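Local coordinates for envelopment polyprotein (Bovine Schmallenberg virus BH80/Germany/2011, PDB 7A56) that probably drives fusion of the viral and host membranes during entry, as the class II fusion glycoprotein Gc, here in its postfusion form, at residues 384-392 and 422-430. Numbering follows the deposited sequence.
With PO4 (phosphate ion), chain J.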
loop_
_atom_site.group_PDB
_atom_site.type_symbol
_atom_site.label_atom_id
_atom_site.label_comp_id
_atom_site.label_asym_id
_atom_site.label_seq_id
_atom_site.Cartn_x
_atom_site.Cartn_y
_atom_site.Cartn_z
ATOM N N ILE A 384 -21.976 4.076 -22.226
ATOM C CA ILE A 384 -21.201 4.069 -20.997
ATOM C C ILE A 384 -20.692 2.663 -20.786
ATOM O O ILE A 384 -21.439 1.697 -20.955
ATOM C CB ILE A 384 -22.088 4.506 -19.823
ATOM C CG1 ILE A 384 -22.539 5.964 -20.021
ATOM C CG2 ILE A 384 -21.346 4.261 -18.471
ATOM C CD1 ILE A 384 -23.670 6.371 -19.081
ATOM N N GLY A 385 -19.422 2.520 -20.417
ATOM C CA GLY A 385 -18.919 1.173 -20.196
ATOM C C GLY A 385 -17.503 1.227 -19.642
ATOM O O GLY A 385 -17.020 2.277 -19.211
ATOM N N SER A 386 -16.855 0.084 -19.659
ATOM C CA SER A 386 -15.507 -0.052 -19.134
ATOM C C SER A 386 -14.771 -0.916 -20.138
ATOM O O SER A 386 -15.298 -1.938 -20.548
ATOM C CB SER A 386 -15.514 -0.726 -17.757
ATOM O OG SER A 386 -14.181 -0.851 -17.269
ATOM N N CYS A 387 -13.588 -0.493 -20.575
ATOM C CA CYS A 387 -12.844 -1.200 -21.604
ATOM C C CYS A 387 -11.460 -1.585 -21.132
ATOM O O CYS A 387 -10.804 -0.828 -20.430
ATOM C CB CYS A 387 -12.658 -0.335 -22.846
ATOM S SG CYS A 387 -14.166 -0.034 -23.695
ATOM N N SER A 388 -10.976 -2.711 -21.619
ATOM C CA SER A 388 -9.547 -2.986 -21.503
ATOM C C SER A 388 -8.721 -1.999 -22.347
ATOM O O SER A 388 -9.026 -1.759 -23.521
ATOM C CB SER A 388 -9.285 -4.413 -21.971
ATOM O OG SER A 388 -8.051 -4.848 -21.483
ATOM N N ILE A 389 -7.664 -1.425 -21.778
ATOM C CA ILE A 389 -6.768 -0.587 -22.574
ATOM C C ILE A 389 -5.428 -1.310 -22.667
ATOM O O ILE A 389 -4.919 -1.831 -21.661
ATOM C CB ILE A 389 -6.685 0.856 -22.016
ATOM C CG1 ILE A 389 -5.752 1.723 -22.882
ATOM C CG2 ILE A 389 -6.367 0.920 -20.506
ATOM C CD1 ILE A 389 -5.892 3.240 -22.609
ATOM N N LYS A 390 -4.892 -1.415 -23.889
ATOM C CA LYS A 390 -3.592 -2.047 -24.122
ATOM C C LYS A 390 -2.694 -1.166 -25.000
ATOM O O LYS A 390 -3.168 -0.273 -25.696
ATOM C CB LYS A 390 -3.779 -3.438 -24.748
ATOM C CG LYS A 390 -4.545 -4.383 -23.769
ATOM C CD LYS A 390 -4.497 -5.821 -24.154
ATOM C CE LYS A 390 -5.373 -6.630 -23.189
ATOM N NZ LYS A 390 -5.087 -6.383 -21.745
ATOM N N SER A 391 -1.389 -1.439 -24.982
ATOM C CA SER A 391 -0.437 -0.704 -25.805
ATOM C C SER A 391 0.803 -1.562 -26.015
ATOM O O SER A 391 1.050 -2.525 -25.276
ATOM C CB SER A 391 -0.054 0.653 -25.170
ATOM O OG SER A 391 1.018 1.334 -25.845
ATOM N N ASN A 392 1.569 -1.216 -27.057
ATOM C CA ASN A 392 2.917 -1.762 -27.162
ATOM C C ASN A 392 3.823 -1.172 -26.087
ATOM O O ASN A 392 4.803 -1.805 -25.691
ATOM C CB ASN A 392 3.503 -1.535 -28.559
ATOM C CG ASN A 392 3.542 -0.067 -28.957
ATOM O OD1 ASN A 392 2.630 0.697 -28.662
ATOM N ND2 ASN A 392 4.608 0.330 -29.617
ATOM N N VAL A 422 3.574 4.427 -31.533
ATOM C CA VAL A 422 2.788 4.061 -30.368
ATOM C C VAL A 422 1.474 3.478 -30.862
ATOM O O VAL A 422 0.772 4.111 -31.658
ATOM C CB VAL A 422 2.537 5.269 -29.456
ATOM C CG1 VAL A 422 1.554 4.888 -28.387
ATOM C CG2 VAL A 422 3.843 5.784 -28.862
ATOM N N SER A 423 1.171 2.262 -30.418
ATOM C CA SER A 423 -0.109 1.592 -30.657
ATOM C C SER A 423 -0.918 1.534 -29.369
ATOM O O SER A 423 -0.353 1.322 -28.293
ATOM C CB SER A 423 0.108 0.169 -31.170
ATOM O OG SER A 423 -1.094 -0.313 -31.744
ATOM N N VAL A 424 -2.240 1.709 -29.481
ATOM C CA VAL A 424 -3.127 1.666 -28.328
ATOM C C VAL A 424 -4.440 1.031 -28.772
ATOM O O VAL A 424 -4.959 1.330 -29.855
ATOM C CB VAL A 424 -3.401 3.061 -27.718
ATOM C CG1 VAL A 424 -4.477 2.950 -26.631
ATOM C CG2 VAL A 424 -2.105 3.717 -27.156
ATOM N N SER A 425 -4.981 0.163 -27.924
ATOM C CA SER A 425 -6.295 -0.413 -28.169
ATOM C C SER A 425 -7.167 -0.122 -26.962
ATOM O O SER A 425 -6.687 -0.124 -25.817
ATOM C CB SER A 425 -6.203 -1.934 -28.472
ATOM O OG SER A 425 -6.031 -2.732 -27.308
ATOM N N VAL A 426 -8.445 0.159 -27.227
ATOM C CA VAL A 426 -9.459 0.339 -26.186
ATOM C C VAL A 426 -10.686 -0.501 -26.570
ATOM O O VAL A 426 -11.300 -0.252 -27.608
ATOM C CB VAL A 426 -9.845 1.818 -26.048
ATOM C CG1 VAL A 426 -10.880 1.983 -24.943
ATOM C CG2 VAL A 426 -8.557 2.682 -25.783
ATOM N N CYS A 427 -11.054 -1.461 -25.729
ATOM C CA CYS A 427 -12.053 -2.488 -26.112
ATOM C C CYS A 427 -11.546 -3.084 -27.433
ATOM O O CYS A 427 -10.369 -3.447 -27.555
ATOM C CB CYS A 427 -13.459 -1.875 -26.155
ATOM S SG CYS A 427 -14.447 -1.867 -24.571
ATOM N N SER A 428 -12.349 -3.171 -28.474
ATOM C CA SER A 428 -11.810 -3.762 -29.689
ATOM C C SER A 428 -11.204 -2.725 -30.650
ATOM O O SER A 428 -10.736 -3.105 -31.724
ATOM C CB SER A 428 -12.895 -4.606 -30.388
ATOM O OG SER A 428 -13.911 -3.766 -30.890
ATOM N N ALA A 429 -11.147 -1.445 -30.280
ATOM C CA ALA A 429 -10.652 -0.426 -31.202
ATOM C C ALA A 429 -9.137 -0.299 -31.093
ATOM O O ALA A 429 -8.561 -0.460 -30.022
ATOM C CB ALA A 429 -11.307 0.930 -30.922
ATOM N N SER A 430 -8.494 -0.011 -32.222
ATOM C CA SER A 430 -7.048 0.166 -32.275
ATOM C C SER A 430 -6.693 1.459 -32.993
ATOM O O SER A 430 -7.411 1.903 -33.897
ATOM C CB SER A 430 -6.387 -0.978 -33.013
ATOM O OG SER A 430 -5.121 -1.205 -32.459
HETATM P P PO4 J . -1.559 -7.342 -21.244
HETATM O O1 PO4 J . -0.300 -7.885 -20.624
HETATM O O2 PO4 J . -1.189 -6.293 -22.284
HETATM O O3 PO4 J . -2.480 -6.724 -20.217
HETATM O O4 PO4 J . -2.321 -8.476 -21.887
HETATM O O HOH W 1 -8.167 -3.347 -25.788
#
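The carbonyl oxygen of Ser423 is gripped by the hydroxyl of Ser391, which donates at 2.8 Å from OG to O, almost in line with the C=O bond. With OG anti to the backbone N (chi1 172°), the hydroxyl reaches this carbonyl and also accepts from the amide of Cys393. The backbone N of Asn392 adds a weak bond to Ser423 O. In return, Ser423 N donates to Asn392 OD1 at 2.8 Å, from above the plane of the amide group. Asn392 ND2 donates to Thr421 O, so bonds at both ends of the amide fix its rotation. Strands 385-391 and 422-426 run antiparallel as the middle pair of a four-stranded sheet. Between these two strands Lys390 and Ser425 are a hydrogen-bonded pair: Lys390 N donates to Ser425 O and Ser425 N to Lys390 O, each at 2.9 Å. On one face, Ile389 lies beside Val426 and crosses Val424, with Ile389 CG1 4.1 Å from Val424 CG1. This face packs on Ile358, Ile361 and Ile411 of the facing sheet, as in a beta sandwich. On the other face, one water links Ser388 O, Ser425 OG and Cys427 O. Lys390 NZ donates to O3 of a phosphate ion, 3.0 Å away; the ion probably comes from the crystallisation liquor. Lys398 of the same chain and Gln197 of the second subunit also bond to it. A type II' turn begins at Val426, and the disulfide Cys387-Cys427 ties this end to strand 385-391. Val426 CG1 rests 3.6 Å from Cys387 CB.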